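Local coordinates for cytosolic phospholipase A2 delta (Homo sapiens, PDB 5IZ5), which hydrolyses glycerophospholipids at the sn-2 position in a calcium-dependent manner, with a preference for linoleic acid at that position, at residues G328-G333 with D671-F676; A338-Y343 with E783-L788; H712-C717 with P735-S740; K742-P747 with S789-Q794. The protein carries 3 engineered substitutions. All coordinates share one frame; numbering follows the deposited sequence.

Contact 1: residues G328-G333 with D671-F676; sequences GIMATG and DLILSF
Gly328 and Met330 join Leu672, Leu674 and Phe676 by alternating backbone hydrogen bonds. Leu674 N gives the shortest, to Gly328 O at 2.7 Å. Gly328 N donates to Leu672 O and Met330 N to Leu674 O, each at 2.9 Å. Phe676 N then bonds Met330 O. Thr332 N to Phe676 O, at 3.3 Å, is a weak bond just beyond the end of the strand. The pairing is parallel and belongs to the central sheet of the catalytic alpha/beta domain. Strand 327-331 lies between strands 360-363 and 672-676. It runs into the glycine-rich turn that holds Gly334 and Gly335, which bind substrate. Thr332 keeps OG1 between its backbone N and carbonyl carbon (chi1 70°), where it bonds Gly333 O and Tyr678 N, while CG2 stands 3.5 Å from Phe676 O. An alanine here would probably leave Tyr678 N without its mate and open a gap beside Phe676 O. On one sheet face Ile329 CG2 meets Phe676 CE2 at 3.4 Å, and Leu349 of helix 335-351 packs on both residues. On the other face Met330 CB touches Ile673 CG2 at 3.8 Å. The bend at chi3 (104°) brings Met330 CE to Ser675 OG, which hydrogen-bonds His733.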
loop_
_atom_site.group_PDB
_atom_site.type_symbol
_atom_site.label_atom_id
_atom_site.label_comp_id
_atom_site.label_asym_id
_atom_site.label_seq_id
_atom_site.Cartn_x
_atom_site.Cartn_y
_atom_site.Cartn_z
ATOM N N GLY B 328 -8.717 -10.943 18.250
ATOM C CA GLY B 328 -7.658 -10.124 17.670
ATOM C C GLY B 328 -7.085 -9.137 18.668
ATOM O O GLY B 328 -7.792 -8.645 19.543
ATOM N N ILE B 329 -5.782 -8.896 18.562
ATOM C CA ILE B 329 -5.126 -7.779 19.223
ATOM C C ILE B 329 -4.904 -6.711 18.176
ATOM O O ILE B 329 -4.417 -7.011 17.089
ATOM C CB ILE B 329 -3.716 -8.139 19.730
ATOM C CG1 ILE B 329 -3.776 -9.127 20.888
ATOM C CG2 ILE B 329 -2.993 -6.881 20.195
ATOM C CD1 ILE B 329 -2.452 -9.801 21.184
ATOM N N MET B 330 -5.197 -5.465 18.538
ATOM C CA MET B 330 -5.105 -4.340 17.622
ATOM C C MET B 330 -4.355 -3.212 18.319
ATOM O O MET B 330 -4.797 -2.715 19.356
ATOM C CB MET B 330 -6.538 -3.941 17.286
ATOM C CG MET B 330 -6.808 -2.646 16.563
ATOM S SD MET B 330 -8.574 -2.612 16.186
ATOM C CE MET B 330 -9.268 -1.463 17.392
ATOM N N ALA B 331 -3.197 -2.850 17.773
ATOM C CA ALA B 331 -2.315 -1.863 18.387
ATOM C C ALA B 331 -2.269 -0.614 17.524
ATOM O O ALA B 331 -2.344 -0.701 16.292
ATOM C CB ALA B 331 -0.921 -2.442 18.562
ATOM N N THR B 332 -2.150 0.544 18.177
ATOM C CA THR B 332 -2.039 1.824 17.484
ATOM C C THR B 332 -0.565 2.191 17.355
ATOM O O THR B 332 0.325 1.429 17.747
ATOM C CB THR B 332 -2.756 2.960 18.256
ATOM O OG1 THR B 332 -2.038 3.259 19.465
ATOM C CG2 THR B 332 -4.188 2.589 18.590
ATOM N N GLY B 333 -0.313 3.391 16.844
ATOM C CA GLY B 333 1.040 3.904 16.751
ATOM C C GLY B 333 1.510 4.630 17.994
ATOM O O GLY B 333 0.782 4.742 18.983
ATOM N N ASP B 671 -14.694 -11.820 16.610
ATOM C CA ASP B 671 -15.686 -11.867 17.680
ATOM C C ASP B 671 -15.278 -10.956 18.823
ATOM O O ASP B 671 -16.117 -10.273 19.395
ATOM C CB ASP B 671 -15.839 -13.305 18.182
ATOM C CG ASP B 671 -16.315 -14.239 17.096
ATOM O OD1 ASP B 671 -17.406 -13.983 16.549
ATOM O OD2 ASP B 671 -15.602 -15.216 16.784
ATOM N N LEU B 672 -13.990 -10.953 19.152
ATOM C CA LEU B 672 -13.459 -10.088 20.197
ATOM C C LEU B 672 -12.173 -9.418 19.729
ATOM O O LEU B 672 -11.308 -10.068 19.146
ATOM C CB LEU B 672 -13.184 -10.900 21.466
ATOM C CG LEU B 672 -12.450 -10.186 22.603
ATOM C CD1 LEU B 672 -13.298 -9.055 23.154
ATOM C CD2 LEU B 672 -12.090 -11.167 23.703
ATOM N N ILE B 673 -12.049 -8.121 19.998
ATOM C CA ILE B 673 -10.824 -7.382 19.712
ATOM C C ILE B 673 -10.306 -6.725 20.983
ATOM O O ILE B 673 -11.024 -5.960 21.627
ATOM C CB ILE B 673 -11.050 -6.287 18.647
ATOM C CG1 ILE B 673 -11.528 -6.912 17.338
ATOM C CG2 ILE B 673 -9.762 -5.505 18.404
ATOM C CD1 ILE B 673 -12.108 -5.916 16.358
ATOM N N LEU B 674 -9.066 -7.031 21.344
ATOM C CA LEU B 674 -8.390 -6.322 22.420
ATOM C C LEU B 674 -7.673 -5.144 21.785
ATOM O O LEU B 674 -6.708 -5.327 21.039
ATOM C CB LEU B 674 -7.403 -7.230 23.158
ATOM C CG LEU B 674 -7.954 -8.581 23.631
ATOM C CD1 LEU B 674 -6.892 -9.339 24.413
ATOM C CD2 LEU B 674 -9.207 -8.409 24.480
ATOM N N SER B 675 -8.171 -3.943 22.076
ATOM C CA SER B 675 -7.671 -2.709 21.495
ATOM C C SER B 675 -6.691 -2.046 22.448
ATOM O O SER B 675 -7.076 -1.579 23.525
ATOM C CB SER B 675 -8.830 -1.757 21.210
ATOM O OG SER B 675 -8.377 -0.446 20.912
ATOM N N PHE B 676 -5.425 -2.012 22.054
ATOM C CA PHE B 676 -4.404 -1.339 22.836
ATOM C C PHE B 676 -4.101 0.030 22.222
ATOM O O PHE B 676 -3.747 0.125 21.046
ATOM C CB PHE B 676 -3.147 -2.190 22.907
ATOM C CG PHE B 676 -3.357 -3.559 23.510
ATOM C CD1 PHE B 676 -4.049 -3.722 24.704
ATOM C CD2 PHE B 676 -2.826 -4.682 22.904
ATOM C CE1 PHE B 676 -4.232 -4.980 25.264
ATOM C CE2 PHE B 676 -2.999 -5.941 23.458
ATOM C CZ PHE B 676 -3.704 -6.090 24.638
#

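Contact 2: residues A338-Y343 with E783-L788; sequences AMTSLY and ERLLRL
Thr340 and Leu785 meet through methyl groups. Thr340 CG2 lies 4.0 Å from Leu785 CD2 and touches Leu785 CG as well. Next to them, Leu786 CD1 reaches the first helix at two points. It lies 3.6 Å from Thr340 O and 3.7 Å from Tyr343 CB. Leu786 CG is anti to its backbone N (chi1 -180°), which sets CG towards Tyr343, and CD1 completes the approach. Ser341 adds CB, 4.3 Å from Leu785 CD1. The CA atoms of Ser341 and Leu786 are 5.2 Å apart, the closest CA pair of the two segments.

The polar ends turn to other partners. Thr340 OG1 sits beside its own backbone N (chi1 -62°) and bonds Ala336 O one turn back, while CG2 goes to the leucines. Ser341 OG bonds Ser789 OG, which also bonds Leu785 O. Tyr343 OH bonds His373 ND1. Helix 386-397 packs alongside through Ile389, which touches both Tyr343 and Leu786. The axes of segments 338-343 and 783-788 approach to 7.7 Å, with their N-to-C directions 46° apart. This is helix-to-helix packing in the catalytic domain. Helix 335-351 is the one that follows strand 327-331 and the substrate-binding Gly334 and Gly335 in a strand-turn-helix unit.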
loop_
_atom_site.group_PDB
_atom_site.type_symbol
_atom_site.label_atom_id
_atom_site.label_comp_id
_atom_site.label_asym_id
_atom_site.label_seq_id
_atom_site.Cartn_x
_atom_site.Cartn_y
_atom_site.Cartn_z
ATOM N N ALA B 338 4.849 3.157 21.978
ATOM C CA ALA B 338 3.991 2.055 21.531
ATOM C C ALA B 338 4.751 0.730 21.571
ATOM O O ALA B 338 4.216 -0.272 22.026
ATOM C CB ALA B 338 3.451 2.310 20.124
ATOM N N MET B 339 5.993 0.729 21.094
ATOM C CA MET B 339 6.798 -0.490 21.062
ATOM C C MET B 339 6.961 -1.073 22.470
ATOM O O MET B 339 6.725 -2.262 22.690
ATOM C CB MET B 339 8.178 -0.218 20.457
ATOM C CG MET B 339 9.078 -1.442 20.394
ATOM S SD MET B 339 10.774 -1.107 19.909
ATOM C CE MET B 339 11.395 -0.223 21.351
ATOM N N THR B 340 7.370 -0.225 23.410
ATOM C CA THR B 340 7.624 -0.639 24.795
ATOM C C THR B 340 6.354 -1.151 25.467
ATOM O O THR B 340 6.328 -2.252 26.014
ATOM C CB THR B 340 8.213 0.525 25.615
ATOM O OG1 THR B 340 9.472 0.902 25.050
ATOM C CG2 THR B 340 8.419 0.140 27.088
ATOM N N SER B 341 5.300 -0.350 25.400
ATOM C CA SER B 341 4.051 -0.678 26.056
ATOM C C SER B 341 3.438 -1.978 25.522
ATOM O O SER B 341 2.888 -2.768 26.294
ATOM C CB SER B 341 3.068 0.474 25.891
ATOM O OG SER B 341 1.846 0.190 26.551
ATOM N N LEU B 342 3.543 -2.191 24.208
ATOM C CA LEU B 342 3.019 -3.392 23.563
ATOM C C LEU B 342 3.728 -4.653 24.052
ATOM O O LEU B 342 3.095 -5.687 24.236
ATOM C CB LEU B 342 3.126 -3.276 22.035
ATOM C CG LEU B 342 2.599 -4.439 21.190
ATOM C CD1 LEU B 342 1.169 -4.817 21.551
ATOM C CD2 LEU B 342 2.684 -4.078 19.708
ATOM N N TYR B 343 5.039 -4.563 24.261
ATOM C CA TYR B 343 5.793 -5.654 24.873
ATOM C C TYR B 343 5.169 -6.052 26.218
ATOM O O TYR B 343 5.004 -7.239 26.519
ATOM C CB TYR B 343 7.250 -5.250 25.100
ATOM C CG TYR B 343 8.189 -5.506 23.938
ATOM C CD1 TYR B 343 8.427 -6.798 23.486
ATOM C CD2 TYR B 343 8.868 -4.458 23.318
ATOM C CE1 TYR B 343 9.304 -7.039 22.440
ATOM C CE2 TYR B 343 9.742 -4.689 22.269
ATOM C CZ TYR B 343 9.958 -5.978 21.832
ATOM O OH TYR B 343 10.822 -6.208 20.790
ATOM N N GLU B 783 11.213 0.321 32.204
ATOM C CA GLU B 783 10.580 -0.639 33.116
ATOM C C GLU B 783 9.230 -0.163 33.636
ATOM O O GLU B 783 8.276 -0.932 33.670
ATOM C CB GLU B 783 11.507 -0.982 34.290
ATOM C CG GLU B 783 12.648 -1.921 33.921
ATOM C CD GLU B 783 12.177 -3.323 33.558
ATOM O OE1 GLU B 783 11.381 -3.906 34.319
ATOM O OE2 GLU B 783 12.598 -3.850 32.508
ATOM N N ARG B 784 9.144 1.108 34.015
ATOM C CA ARG B 784 7.881 1.688 34.475
ATOM C C ARG B 784 6.763 1.559 33.447
ATOM O O ARG B 784 5.654 1.139 33.779
ATOM C CB ARG B 784 8.058 3.164 34.821
ATOM C CG ARG B 784 8.694 3.410 36.179
ATOM C CD ARG B 784 8.814 4.904 36.444
ATOM N NE ARG B 784 10.134 5.332 36.910
ATOM C CZ ARG B 784 10.396 6.000 38.031
ATOM N NH1 ARG B 784 9.437 6.323 38.894
ATOM N NH2 ARG B 784 11.654 6.341 38.287
ATOM N N LEU B 785 7.051 1.939 32.204
ATOM C CA LEU B 785 6.051 1.885 31.133
ATOM C C LEU B 785 5.661 0.442 30.849
ATOM O O LEU B 785 4.481 0.124 30.703
ATOM C CB LEU B 785 6.573 2.559 29.853
ATOM C CG LEU B 785 5.642 2.603 28.635
ATOM C CD1 LEU B 785 4.264 3.132 28.991
ATOM C CD2 LEU B 785 6.251 3.448 27.525
ATOM N N LEU B 786 6.663 -0.424 30.771
ATOM C CA LEU B 786 6.436 -1.842 30.527
ATOM C C LEU B 786 5.589 -2.472 31.636
ATOM O O LEU B 786 4.592 -3.134 31.357
ATOM C CB LEU B 786 7.771 -2.576 30.429
ATOM C CG LEU B 786 7.657 -4.080 30.163
ATOM C CD1 LEU B 786 7.579 -4.348 28.668
ATOM C CD2 LEU B 786 8.823 -4.827 30.784
ATOM N N ARG B 787 5.994 -2.261 32.887
ATOM C CA ARG B 787 5.300 -2.869 34.027
ATOM C C ARG B 787 3.895 -2.299 34.201
ATOM O O ARG B 787 2.970 -3.029 34.546
ATOM C CB ARG B 787 6.102 -2.721 35.325
ATOM C CG ARG B 787 7.394 -3.519 35.374
ATOM C CD ARG B 787 7.818 -3.853 36.799
ATOM N NE ARG B 787 9.115 -4.527 36.840
ATOM C CZ ARG B 787 10.295 -3.942 37.065
ATOM N NH1 ARG B 787 10.398 -2.632 37.279
ATOM N NH2 ARG B 787 11.397 -4.685 37.069
ATOM N N LEU B 788 3.732 -1.007 33.937
ATOM C CA LEU B 788 2.405 -0.401 33.912
ATOM C C LEU B 788 1.499 -1.120 32.919
ATOM O O LEU B 788 0.361 -1.462 33.237
ATOM C CB LEU B 788 2.488 1.080 33.531
ATOM C CG LEU B 788 1.158 1.766 33.203
ATOM C CD1 LEU B 788 0.216 1.723 34.397
ATOM C CD2 LEU B 788 1.385 3.198 32.760
#

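Contact 3: residues H712-C717 with P735-S740; sequences HQPREC and PLVNAS
Glu716 reaches Ser740 by bending. Its CG lies anti to the carbonyl carbon (chi1 -72°), and the chain turns sharply at chi2 (90°). This carries the carboxylate back over Ala739, whose CB lies 3.7 Å from Glu716 OE2. Ser740 N donates to Glu716 OE2 at 3.0 Å, from the syn side but 34° out of the carboxylate plane. Ser740 OG lies 2.8 Å from the same Glu716 OE2 and has Tyr791 as a further partner. A water adds a bond to Glu716 OE2 and takes one from Ala739 N. These donors would tend to favour a charged carboxylate. A second water gives its protons to Glu716 O and Pro735 O.

The rest is proline and valine carbons packing on each other and on backbone carbonyls. Pro714 CB stands 4.1 Å from Pro735 CG. The Pro735 ring leans on the backbone, with CG 3.2 Å from Arg715 O. Val737 CG2 packs on Pro714 O at 3.6 Å. The Arg715 guanidinium forms a salt bridge with Asp710. Both segments are loops at the surface of the catalytic domain. One leads into strand 718-720 and the other leaves strand 730-734, so the contact closes the open end of that antiparallel pair.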
loop_
_atom_site.group_PDB
_atom_site.type_symbol
_atom_site.label_atom_id
_atom_site.label_comp_id
_atom_site.label_asym_id
_atom_site.label_seq_id
_atom_site.Cartn_x
_atom_site.Cartn_y
_atom_site.Cartn_z
ATOM N N HIS B 712 -12.790 12.161 31.759
ATOM C CA HIS B 712 -12.074 12.837 32.842
ATOM C C HIS B 712 -10.986 11.941 33.437
ATOM O O HIS B 712 -9.844 12.373 33.600
ATOM C CB HIS B 712 -13.034 13.290 33.950
ATOM C CG HIS B 712 -12.333 13.865 35.148
ATOM N ND1 HIS B 712 -11.438 14.911 35.058
ATOM C CD2 HIS B 712 -12.376 13.520 36.457
ATOM C CE1 HIS B 712 -10.966 15.191 36.260
ATOM N NE2 HIS B 712 -11.517 14.361 37.128
ATOM N N GLN B 713 -11.356 10.703 33.762
ATOM C CA GLN B 713 -10.407 9.726 34.308
ATOM C C GLN B 713 -10.667 8.358 33.684
ATOM O O GLN B 713 -11.550 7.620 34.136
ATOM C CB GLN B 713 -10.460 9.650 35.834
ATOM C CG GLN B 713 -9.983 10.907 36.553
ATOM C CD GLN B 713 -9.925 10.745 38.066
ATOM O OE1 GLN B 713 -8.914 11.066 38.692
ATOM N NE2 GLN B 713 -11.008 10.246 38.661
ATOM N N PRO B 714 -9.924 8.031 32.614
ATOM C CA PRO B 714 -10.051 6.700 32.029
ATOM C C PRO B 714 -9.451 5.631 32.925
ATOM O O PRO B 714 -8.497 5.891 33.652
ATOM C CB PRO B 714 -9.297 6.805 30.697
ATOM C CG PRO B 714 -8.460 8.028 30.788
ATOM C CD PRO B 714 -9.050 8.921 31.828
ATOM N N ARG B 715 -10.063 4.454 32.891
ATOM C CA ARG B 715 -9.624 3.287 33.627
ATOM C C ARG B 715 -8.800 2.349 32.743
ATOM O O ARG B 715 -8.670 2.555 31.535
ATOM C CB ARG B 715 -10.846 2.541 34.171
ATOM C CG ARG B 715 -11.861 3.437 34.868
ATOM C CD ARG B 715 -13.045 2.644 35.393
ATOM N NE ARG B 715 -13.851 2.063 34.316
ATOM C CZ ARG B 715 -14.749 2.722 33.584
ATOM N NH1 ARG B 715 -14.982 4.017 33.788
ATOM N NH2 ARG B 715 -15.423 2.080 32.633
ATOM N N GLU B 716 -8.267 1.303 33.364
ATOM C CA GLU B 716 -7.397 0.351 32.683
ATOM C C GLU B 716 -8.082 -0.385 31.525
ATOM O O GLU B 716 -7.420 -0.796 30.570
ATOM C CB GLU B 716 -6.863 -0.682 33.673
ATOM C CG GLU B 716 -5.818 -0.168 34.655
ATOM C CD GLU B 716 -6.407 0.388 35.943
ATOM O OE1 GLU B 716 -7.606 0.721 35.970
ATOM O OE2 GLU B 716 -5.661 0.506 36.934
ATOM N N CYS B 717 -9.399 -0.540 31.603
ATOM C CA CYS B 717 -10.130 -1.322 30.625
ATOM C C CYS B 717 -11.548 -0.813 30.440
ATOM O O CYS B 717 -12.274 -0.631 31.413
ATOM C CB CYS B 717 -10.170 -2.770 31.090
ATOM S SG CYS B 717 -10.949 -3.890 29.917
ATOM N N PRO B 735 -6.640 1.991 27.340
ATOM C CA PRO B 735 -5.920 3.237 27.128
ATOM C C PRO B 735 -4.617 3.284 27.906
ATOM O O PRO B 735 -4.447 2.566 28.897
ATOM C CB PRO B 735 -6.896 4.298 27.639
ATOM C CG PRO B 735 -7.737 3.598 28.639
ATOM C CD PRO B 735 -7.838 2.171 28.183
ATOM N N LEU B 736 -3.694 4.121 27.452
ATOM C CA LEU B 736 -2.431 4.281 28.155
ATOM C C LEU B 736 -2.641 5.241 29.321
ATOM O O LEU B 736 -2.635 6.459 29.148
ATOM C CB LEU B 736 -1.341 4.785 27.213
ATOM C CG LEU B 736 0.062 4.899 27.817
ATOM C CD1 LEU B 736 0.540 3.588 28.428
ATOM C CD2 LEU B 736 1.024 5.361 26.739
ATOM N N VAL B 737 -2.850 4.679 30.506
ATOM C CA VAL B 737 -3.175 5.469 31.685
ATOM C C VAL B 737 -2.548 4.841 32.926
ATOM O O VAL B 737 -2.494 3.622 33.051
ATOM C CB VAL B 737 -4.708 5.609 31.847
ATOM C CG1 VAL B 737 -5.364 4.269 32.170
ATOM C CG2 VAL B 737 -5.049 6.649 32.905
ATOM N N ASN B 738 -2.059 5.685 33.828
ATOM C CA ASN B 738 -1.564 5.241 35.121
ATOM C C ASN B 738 -2.648 5.506 36.153
ATOM O O ASN B 738 -2.734 6.605 36.702
ATOM C CB ASN B 738 -0.281 5.996 35.486
ATOM C CG ASN B 738 0.387 5.457 36.744
ATOM O OD1 ASN B 738 0.056 4.374 37.228
ATOM N ND2 ASN B 738 1.345 6.209 37.272
ATOM N N ALA B 739 -3.501 4.512 36.386
ATOM C CA ALA B 739 -4.583 4.646 37.362
ATOM C C ALA B 739 -4.233 3.876 38.638
ATOM O O ALA B 739 -3.431 4.355 39.437
ATOM C CB ALA B 739 -5.905 4.184 36.763
ATOM N N SER B 740 -4.778 2.673 38.806
ATOM C CA SER B 740 -4.599 1.922 40.045
ATOM C C SER B 740 -3.139 1.504 40.247
ATOM O O SER B 740 -2.721 1.251 41.373
ATOM C CB SER B 740 -5.543 0.706 40.083
ATOM O OG SER B 740 -4.963 -0.426 39.461
HETATM O O HOH W 1 -4.870 0.008 29.903
HETATM O O HOH W 2 -3.245 1.680 36.230
#

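Contact 4: residues K742-P747 with S789-Q794; sequences KDHSAP and SDYNVQ
The C-terminal part of helix 779-794 meets a surface loop of the catalytic domain here, with Tyr791 and Gln794 set against His744, Ala746 and Pro747. The loop lies between strands 730-734 and 749-750. Tyr791 does most of the work. Its CG is anti to the backbone N (chi1 173°), and the end of the side chain comes nearer the loop than its root. The backbone of Ala746 meets the ring at its edge, with Ala746 C 3.4 Å from Tyr791 CE1. Pro747 N follows at 3.5 Å from the same Tyr791 CE1. The Pro747 ring slides past in the opposite direction, and its CD lies 3.9 Å from Tyr791 CD1. At the far end of the ring, Tyr791 OH stands 3.4 Å from His744 CB.

The hydroxyl forms a hydrogen bond with Ser740 OG. Ser740 O in turn bonds His744 ND1, so one serine is linked to both aromatic residues. The ring of Phe741 meets that of Tyr791 with planes at about 55°. An alanine in place of Tyr791 would probably leave Ser740 OG without this partner and open a gap against Ala746 and Pro747. Gln794 runs extended beyond CG beside the proline. Gln794 CB lies 3.8 Å from Pro747 CG, and Gln794 OE1 is 4.1 Å from Pro747 CD.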
loop_
_atom_site.group_PDB
_atom_site.type_symbol
_atom_site.label_atom_id
_atom_site.label_comp_id
_atom_site.label_asym_id
_atom_site.label_seq_id
_atom_site.Cartn_x
_atom_site.Cartn_y
_atom_site.Cartn_z
ATOM N N LYS B 742 -0.579 3.288 40.276
ATOM C CA LYS B 742 0.142 4.223 41.152
ATOM C C LYS B 742 0.309 3.590 42.544
ATOM O O LYS B 742 1.380 3.673 43.151
ATOM C CB LYS B 742 -0.599 5.557 41.271
ATOM C CG LYS B 742 0.270 6.801 41.093
ATOM C CD LYS B 742 -0.555 8.032 40.733
ATOM C CE LYS B 742 -1.545 7.763 39.601
ATOM N NZ LYS B 742 -1.777 8.943 38.726
ATOM N N ASP B 743 -0.747 2.922 43.010
ATOM C CA ASP B 743 -0.801 2.367 44.368
ATOM C C ASP B 743 -0.332 0.916 44.437
ATOM O O ASP B 743 0.292 0.516 45.421
ATOM C CB ASP B 743 -2.228 2.434 44.927
ATOM C CG ASP B 743 -2.836 3.814 44.828
ATOM O OD1 ASP B 743 -2.127 4.802 45.114
ATOM O OD2 ASP B 743 -4.028 3.906 44.465
ATOM N N HIS B 744 -0.629 0.135 43.395
ATOM C CA HIS B 744 -0.493 -1.320 43.445
ATOM C C HIS B 744 0.657 -1.827 42.585
ATOM O O HIS B 744 0.793 -1.434 41.431
ATOM C CB HIS B 744 -1.796 -1.983 42.984
ATOM C CG HIS B 744 -3.002 -1.482 43.708
ATOM N ND1 HIS B 744 -3.489 -0.210 43.518
ATOM C CD2 HIS B 744 -3.813 -2.065 44.623
ATOM C CE1 HIS B 744 -4.550 -0.026 44.284
ATOM N NE2 HIS B 744 -4.769 -1.138 44.964
ATOM N N SER B 745 1.473 -2.710 43.156
ATOM C CA SER B 745 2.574 -3.345 42.432
ATOM C C SER B 745 2.104 -4.565 41.653
ATOM O O SER B 745 2.820 -5.067 40.790
ATOM C CB SER B 745 3.652 -3.793 43.412
ATOM O OG SER B 745 3.182 -4.852 44.231
ATOM N N ALA B 746 0.923 -5.065 42.002
ATOM C CA ALA B 746 0.325 -6.204 41.322
ATOM C C ALA B 746 -1.178 -6.163 41.561
ATOM O O ALA B 746 -1.639 -5.472 42.470
ATOM C CB ALA B 746 0.923 -7.504 41.838
ATOM N N PRO B 747 -1.956 -6.873 40.727
ATOM C CA PRO B 747 -3.412 -6.880 40.865
ATOM C C PRO B 747 -3.861 -7.172 42.307
ATOM O O PRO B 747 -3.601 -8.258 42.835
ATOM C CB PRO B 747 -3.851 -7.999 39.913
ATOM C CG PRO B 747 -2.750 -8.122 38.909
ATOM C CD PRO B 747 -1.503 -7.550 39.500
ATOM N N SER B 789 2.005 -1.316 31.705
ATOM C CA SER B 789 1.239 -1.948 30.635
ATOM C C SER B 789 0.865 -3.373 31.018
ATOM O O SER B 789 -0.280 -3.786 30.867
ATOM C CB SER B 789 2.046 -1.947 29.328
ATOM O OG SER B 789 2.448 -0.638 28.973
ATOM N N ASP B 790 1.855 -4.115 31.500
ATOM C CA ASP B 790 1.657 -5.469 32.004
ATOM C C ASP B 790 0.568 -5.500 33.081
ATOM O O ASP B 790 -0.371 -6.294 33.012
ATOM C CB ASP B 790 2.986 -5.987 32.565
ATOM C CG ASP B 790 2.888 -7.386 33.136
ATOM O OD1 ASP B 790 1.948 -8.130 32.792
ATOM O OD2 ASP B 790 3.774 -7.747 33.931
ATOM N N TYR B 791 0.698 -4.612 34.058
ATOM C CA TYR B 791 -0.255 -4.523 35.156
ATOM C C TYR B 791 -1.676 -4.239 34.669
ATOM O O TYR B 791 -2.618 -4.924 35.069
ATOM C CB TYR B 791 0.184 -3.443 36.144
ATOM C CG TYR B 791 -0.833 -3.163 37.215
ATOM C CD1 TYR B 791 -0.805 -3.845 38.429
ATOM C CD2 TYR B 791 -1.822 -2.214 37.018
ATOM C CE1 TYR B 791 -1.742 -3.586 39.414
ATOM C CE2 TYR B 791 -2.757 -1.950 37.991
ATOM C CZ TYR B 791 -2.717 -2.637 39.189
ATOM O OH TYR B 791 -3.651 -2.374 40.165
ATOM N N ASN B 792 -1.823 -3.229 33.813
ATOM C CA ASN B 792 -3.140 -2.821 33.306
ATOM C C ASN B 792 -3.914 -3.940 32.633
ATOM O O ASN B 792 -5.140 -3.975 32.699
ATOM C CB ASN B 792 -3.017 -1.656 32.324
ATOM C CG ASN B 792 -2.691 -0.349 33.008
ATOM O OD1 ASN B 792 -2.526 -0.296 34.228
ATOM N ND2 ASN B 792 -2.607 0.717 32.228
ATOM N N VAL B 793 -3.206 -4.849 31.978
ATOM C CA VAL B 793 -3.858 -6.000 31.367
ATOM C C VAL B 793 -4.146 -7.079 32.419
ATOM O O VAL B 793 -5.243 -7.631 32.449
ATOM C CB VAL B 793 -3.032 -6.554 30.187
ATOM C CG1 VAL B 793 -3.523 -7.932 29.766
ATOM C CG2 VAL B 793 -3.111 -5.588 29.014
ATOM N N GLN B 794 -3.173 -7.372 33.278
ATOM C CA GLN B 794 -3.369 -8.378 34.333
ATOM C C GLN B 794 -4.547 -8.040 35.246
ATOM O O GLN B 794 -5.403 -8.879 35.500
ATOM C CB GLN B 794 -2.094 -8.585 35.149
ATOM C CG GLN B 794 -1.146 -9.583 34.509
ATOM C CD GLN B 794 0.154 -9.737 35.270
ATOM O OE1 GLN B 794 0.410 -9.026 36.241
ATOM N NE2 GLN B 794 0.987 -10.668 34.828
#

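In the fold
Contacts 1 and 2 are buried, while contacts 3 and 4 lie at the surface. Contact 1 is backbone bonding between strands. Contact 2 is almost wholly apolar. Contact 3 mixes a carboxylate, waters and prolines, and contact 4 rests on one aromatic ring. Strand 327-331 of contact 1 leads into helix 335-351 of contact 2, and Ala331 CB touches Leu342. Helix 779-794 serves contacts 2 and 4, and its Val793 packs on Phe676 of contact 1. Leu736 of contact 3 lies against Leu785 of contact 2. Val737 O of contact 3 probably bonds Asn792 ND2 of contact 4. Helix 779-794 thus touches residues of all four contacts.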